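Local coordinates for mandelate racemase/muconate lactonizing protein (PDB 3QLD) that belongs to the mandelate racemase/muconate lactonizing group of the enolase superfamily, which joins an N-terminal alpha+beta domain to a TIM-barrel-like C-terminal domain, at residues Gln155-Ala160 and Lys182-Arg187; Val161-Arg166 and Ser327-Glu332. All coordinates share one frame; numbering follows the deposited sequence.

In the fold
The chain passes through strand 137-144 of the barrel sheet and enters helix 150-162, which supplies the first segment of interaction 1 (155-160) and, directly after it, that of interaction 2 (161-166). Strand 167-171 and helix 178-187 follow, and at 182-187 interaction 1 closes a short loop of 21 residues between two successive helices of the barrel's outer layer. Interaction 2 closes a far longer one: 160 residues run on before the loop at 327-332, between helix 303-313 and strand 347-349, meets the end of helix 150-162. The two closures therefore cross instead of nesting. Their centres lie 16 Å apart, and the A160 backbone packs on F165 where they join.

Interaction 1: residues Gln155-Ala160 and Lys182-Arg187; sequences QSVDAA and KAVRLR
Between residues 155-160 and 182-187 the nearest CA atoms are those of V157 and V184, 7.7 Å apart; the segments lie on neighbouring outer helices of the TIM-barrel-like domain. The valines meet tip to tip, V157 CG2 lying 3.9 Å from V184 CG2. This apolar floor continues inward, V157 onto L144 of strand 137-144 and V184 onto I193 of strand 192-196. Nearer the surface, R187 spans the gap, its CG anti to the backbone N and the chain extended to NE, and crosses the D158 side chain at about a right angle. The guanidinium grips the carboxylate side-on. R187 NE donates to D158 OD1 (2.8 Å, N-H...O 162°), close to the guanidinium plane and onto the syn lone pair. The second bond, R187 NH2 to D158 OD2, is equally short at 2.8 Å but more bent (137°), in keeping with a 29° angle between the two flat groups. The hydroxyl of Y188 also hydrogen-bonds D158 OD1. With three bonds on its two oxygens the carboxylate has little freedom to rotate, and the positive charge beside it probably keeps it ionised over the apolar valine pair.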
# COMPACT_ATOMS: atom_id res chain seq x y z
N GLN A 155 21.26 -24.67 21.74
CA GLN A 155 21.44 -23.93 22.97
C GLN A 155 20.35 -22.88 23.11
O GLN A 155 19.78 -22.75 24.18
CB GLN A 155 22.83 -23.34 23.03
CG GLN A 155 23.92 -24.43 22.92
CD GLN A 155 25.36 -23.86 22.72
OE1 GLN A 155 25.75 -22.82 23.31
NE2 GLN A 155 26.16 -24.56 21.92
N SER A 156 20.02 -22.15 22.02
CA SER A 156 18.94 -21.18 22.06
C SER A 156 17.62 -21.84 22.38
O SER A 156 16.86 -21.28 23.18
CB SER A 156 18.81 -20.43 20.72
OG SER A 156 19.97 -19.63 20.52
N VAL A 157 17.31 -22.97 21.74
CA VAL A 157 16.07 -23.74 22.03
C VAL A 157 15.88 -24.18 23.49
O VAL A 157 14.83 -23.98 24.11
CB VAL A 157 15.95 -24.98 21.17
CG1 VAL A 157 14.54 -25.57 21.31
CG2 VAL A 157 16.31 -24.65 19.63
N ASP A 158 16.90 -24.82 24.01
CA ASP A 158 16.94 -25.19 25.45
C ASP A 158 16.65 -24.01 26.36
O ASP A 158 15.79 -24.12 27.26
CB ASP A 158 18.34 -25.74 25.76
CG ASP A 158 18.58 -27.09 25.13
OD1 ASP A 158 17.62 -27.74 24.65
OD2 ASP A 158 19.75 -27.56 25.12
N ALA A 159 17.29 -22.86 26.06
CA ALA A 159 17.14 -21.62 26.84
C ALA A 159 15.71 -21.13 26.79
O ALA A 159 15.14 -20.78 27.84
CB ALA A 159 18.10 -20.54 26.36
N ALA A 160 15.08 -21.19 25.60
CA ALA A 160 13.68 -20.80 25.50
C ALA A 160 12.81 -21.76 26.28
O ALA A 160 11.84 -21.38 26.93
CB ALA A 160 13.22 -20.75 24.01
N LYS A 182 15.00 -30.89 12.02
CA LYS A 182 15.22 -32.33 12.37
C LYS A 182 15.78 -32.45 13.81
O LYS A 182 15.18 -33.16 14.66
CB LYS A 182 16.11 -32.99 11.32
CG LYS A 182 16.49 -34.53 11.46
CD LYS A 182 17.43 -34.97 10.30
CE LYS A 182 18.91 -34.60 10.54
NZ LYS A 182 19.76 -34.18 9.33
N ALA A 183 16.83 -31.69 14.10
CA ALA A 183 17.51 -31.71 15.41
C ALA A 183 16.60 -31.24 16.52
O ALA A 183 16.49 -31.88 17.58
CB ALA A 183 18.82 -30.89 15.36
N VAL A 184 15.88 -30.15 16.27
CA VAL A 184 15.00 -29.67 17.28
C VAL A 184 13.85 -30.63 17.55
O VAL A 184 13.53 -30.92 18.72
CB VAL A 184 14.58 -28.25 17.01
CG1 VAL A 184 13.61 -27.76 18.03
CG2 VAL A 184 15.84 -27.38 16.94
N ARG A 185 13.23 -31.15 16.48
CA ARG A 185 12.14 -32.13 16.60
C ARG A 185 12.55 -33.44 17.35
O ARG A 185 11.75 -33.97 18.11
CB ARG A 185 11.65 -32.54 15.19
CG ARG A 185 10.45 -33.55 15.22
CD ARG A 185 9.41 -33.18 16.25
NE ARG A 185 8.45 -32.13 15.86
CZ ARG A 185 7.78 -31.33 16.68
NH1 ARG A 185 7.98 -31.35 18.00
NH2 ARG A 185 6.91 -30.45 16.17
N LEU A 186 13.75 -33.94 17.09
CA LEU A 186 14.22 -35.17 17.77
C LEU A 186 14.37 -34.91 19.28
O LEU A 186 13.80 -35.63 20.11
CB LEU A 186 15.51 -35.71 17.12
CG LEU A 186 16.11 -37.01 17.73
CD1 LEU A 186 15.04 -38.13 18.01
CD2 LEU A 186 17.30 -37.57 16.90
N ARG A 187 15.04 -33.81 19.61
CA ARG A 187 15.26 -33.37 21.00
C ARG A 187 13.98 -33.00 21.75
O ARG A 187 13.88 -33.23 22.96
CB ARG A 187 16.24 -32.18 21.03
CG ARG A 187 16.59 -31.66 22.43
CD ARG A 187 17.53 -30.48 22.28
NE ARG A 187 18.34 -30.13 23.46
CZ ARG A 187 19.48 -30.75 23.81
NH1 ARG A 187 19.94 -31.76 23.09
NH2 ARG A 187 20.18 -30.32 24.84

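Interaction 2: residues Val161-Arg166 and Ser327-Glu332; sequences VEQGFR and SDRYFE
R329 reaches across to F165 and Q163, which flank G164, the residue that leaves helix 150-162 in a Schellman motif with positive phi. The motif turns the chain from an outer helix of the TIM-barrel-like domain into strand 167-171, and R329 comes from the loop between helix 303-313 and strand 347-349. Backbones stay well apart, the nearest CA atoms being those of Q163 and R329 at 11.8 Å, so long side chains do all the touching. The tight part is around F165. Its ring is buried, resting on V140 and A142 of strand 137-144 and meeting the F342 ring edge-to-face. The far end of the ring receives the arginine: F165 CZ lies 3.6 Å from R329 CD, and R329 NH1 is 3.5 Å from F165 CE2. Ring and guanidinium planes stand 68° apart, far from a parallel stack. Bends at chi2 (-143°) and chi3 (42°) fold the R329 chain so that CD and NH1 both come against the CZ-CE2 end of the ring. The loose side is the exposed pair Q163 and R329. Their side chains come from opposite directions, yet R329 NH1 stops 3.5 Å from Q163 OE1 and no hydrogen bond forms. The amide has its bond within its own helix instead, Q163 NE2 to A159 O. On the other segment the backbone is wound tightly, and S327 O accepts from both Y330 N and F331 N, each at 3.1 Å.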
# COMPACT_ATOMS: atom_id res chain seq x y z
N VAL A 161 13.11 -23.03 26.15
CA VAL A 161 12.25 -24.04 26.78
C VAL A 161 12.36 -23.92 28.33
O VAL A 161 11.34 -23.95 29.03
CB VAL A 161 12.60 -25.47 26.33
CG1 VAL A 161 11.75 -26.51 27.11
CG2 VAL A 161 12.37 -25.61 24.83
N GLU A 162 13.60 -23.72 28.80
CA GLU A 162 13.88 -23.65 30.24
C GLU A 162 13.04 -22.52 30.80
O GLU A 162 12.67 -22.54 31.99
CB GLU A 162 15.37 -23.40 30.49
CG GLU A 162 16.25 -24.65 30.33
CD GLU A 162 17.75 -24.34 30.12
OE1 GLU A 162 18.17 -23.15 30.22
OE2 GLU A 162 18.52 -25.30 29.84
N GLN A 163 12.66 -21.57 29.94
CA GLN A 163 11.98 -20.35 30.40
C GLN A 163 10.47 -20.48 30.35
O GLN A 163 9.75 -19.60 30.80
CB GLN A 163 12.47 -19.15 29.63
CG GLN A 163 13.95 -18.88 29.87
CD GLN A 163 14.48 -17.77 29.01
OE1 GLN A 163 14.10 -16.62 29.18
NE2 GLN A 163 15.37 -18.11 28.08
N GLY A 164 10.01 -21.60 29.79
CA GLY A 164 8.60 -21.95 29.72
C GLY A 164 7.81 -21.61 28.45
O GLY A 164 6.57 -21.81 28.42
N PHE A 165 8.50 -21.08 27.43
CA PHE A 165 7.81 -20.64 26.19
C PHE A 165 7.18 -21.88 25.59
O PHE A 165 7.84 -22.92 25.53
CB PHE A 165 8.80 -20.11 25.18
CG PHE A 165 9.31 -18.74 25.49
CD1 PHE A 165 8.55 -17.61 25.17
CD2 PHE A 165 10.57 -18.58 26.09
CE1 PHE A 165 9.04 -16.32 25.49
CE2 PHE A 165 11.06 -17.29 26.38
CZ PHE A 165 10.27 -16.16 26.06
N ARG A 166 5.97 -21.75 25.09
CA ARG A 166 5.15 -22.91 24.75
C ARG A 166 5.23 -23.22 23.24
O ARG A 166 4.61 -24.17 22.74
CB ARG A 166 3.71 -22.67 25.20
CG ARG A 166 3.60 -22.59 26.77
CD ARG A 166 4.03 -23.92 27.47
NE ARG A 166 3.46 -23.97 28.83
CZ ARG A 166 2.15 -23.86 29.10
NH1 ARG A 166 1.28 -23.72 28.11
NH2 ARG A 166 1.69 -23.89 30.34
N SER A 327 7.60 -7.50 28.34
CA SER A 327 8.25 -6.19 28.08
C SER A 327 9.75 -6.28 28.14
O SER A 327 10.47 -5.67 27.36
CB SER A 327 7.90 -5.18 29.20
OG SER A 327 6.55 -4.84 29.22
N ASP A 328 10.21 -6.99 29.16
CA ASP A 328 11.60 -6.92 29.52
C ASP A 328 12.52 -7.67 28.54
O ASP A 328 13.72 -7.48 28.60
CB ASP A 328 11.81 -7.36 30.97
CG ASP A 328 11.52 -8.85 31.21
OD1 ASP A 328 11.25 -9.61 30.24
OD2 ASP A 328 11.55 -9.26 32.40
N ARG A 329 11.96 -8.49 27.64
CA ARG A 329 12.80 -9.18 26.65
C ARG A 329 13.36 -8.14 25.67
O ARG A 329 14.38 -8.36 24.99
CB ARG A 329 12.03 -10.29 25.91
CG ARG A 329 11.66 -11.52 26.81
CD ARG A 329 11.76 -12.89 26.06
NE ARG A 329 12.94 -13.00 25.20
CZ ARG A 329 13.85 -13.99 25.22
NH1 ARG A 329 13.73 -15.00 26.07
NH2 ARG A 329 14.89 -13.94 24.38
N TYR A 330 12.70 -6.99 25.65
CA TYR A 330 12.93 -6.01 24.60
C TYR A 330 13.47 -4.65 25.15
O TYR A 330 14.39 -4.07 24.55
CB TYR A 330 11.67 -5.83 23.73
CG TYR A 330 10.80 -7.05 23.28
CD1 TYR A 330 11.27 -8.05 22.37
CD2 TYR A 330 9.47 -7.14 23.70
CE1 TYR A 330 10.38 -9.15 21.93
CE2 TYR A 330 8.61 -8.20 23.28
CZ TYR A 330 9.04 -9.19 22.39
OH TYR A 330 8.08 -10.18 22.03
N PHE A 331 12.92 -4.17 26.29
CA PHE A 331 13.26 -2.83 26.82
C PHE A 331 13.65 -2.75 28.31
O PHE A 331 12.88 -3.20 29.14
CB PHE A 331 12.04 -1.94 26.70
CG PHE A 331 11.48 -1.84 25.31
CD1 PHE A 331 12.14 -1.09 24.35
CD2 PHE A 331 10.25 -2.44 24.98
CE1 PHE A 331 11.63 -0.97 23.05
CE2 PHE A 331 9.71 -2.32 23.69
CZ PHE A 331 10.43 -1.58 22.71
N GLU A 332 14.77 -2.08 28.62
CA GLU A 332 15.12 -1.70 29.99
C GLU A 332 13.95 -0.92 30.64
O GLU A 332 13.64 -1.16 31.79
CB GLU A 332 16.42 -0.84 30.06
CG GLU A 332 16.90 -0.35 31.51
CD GLU A 332 16.38 1.05 31.97
OE1 GLU A 332 16.25 1.99 31.15
OE2 GLU A 332 16.10 1.23 33.17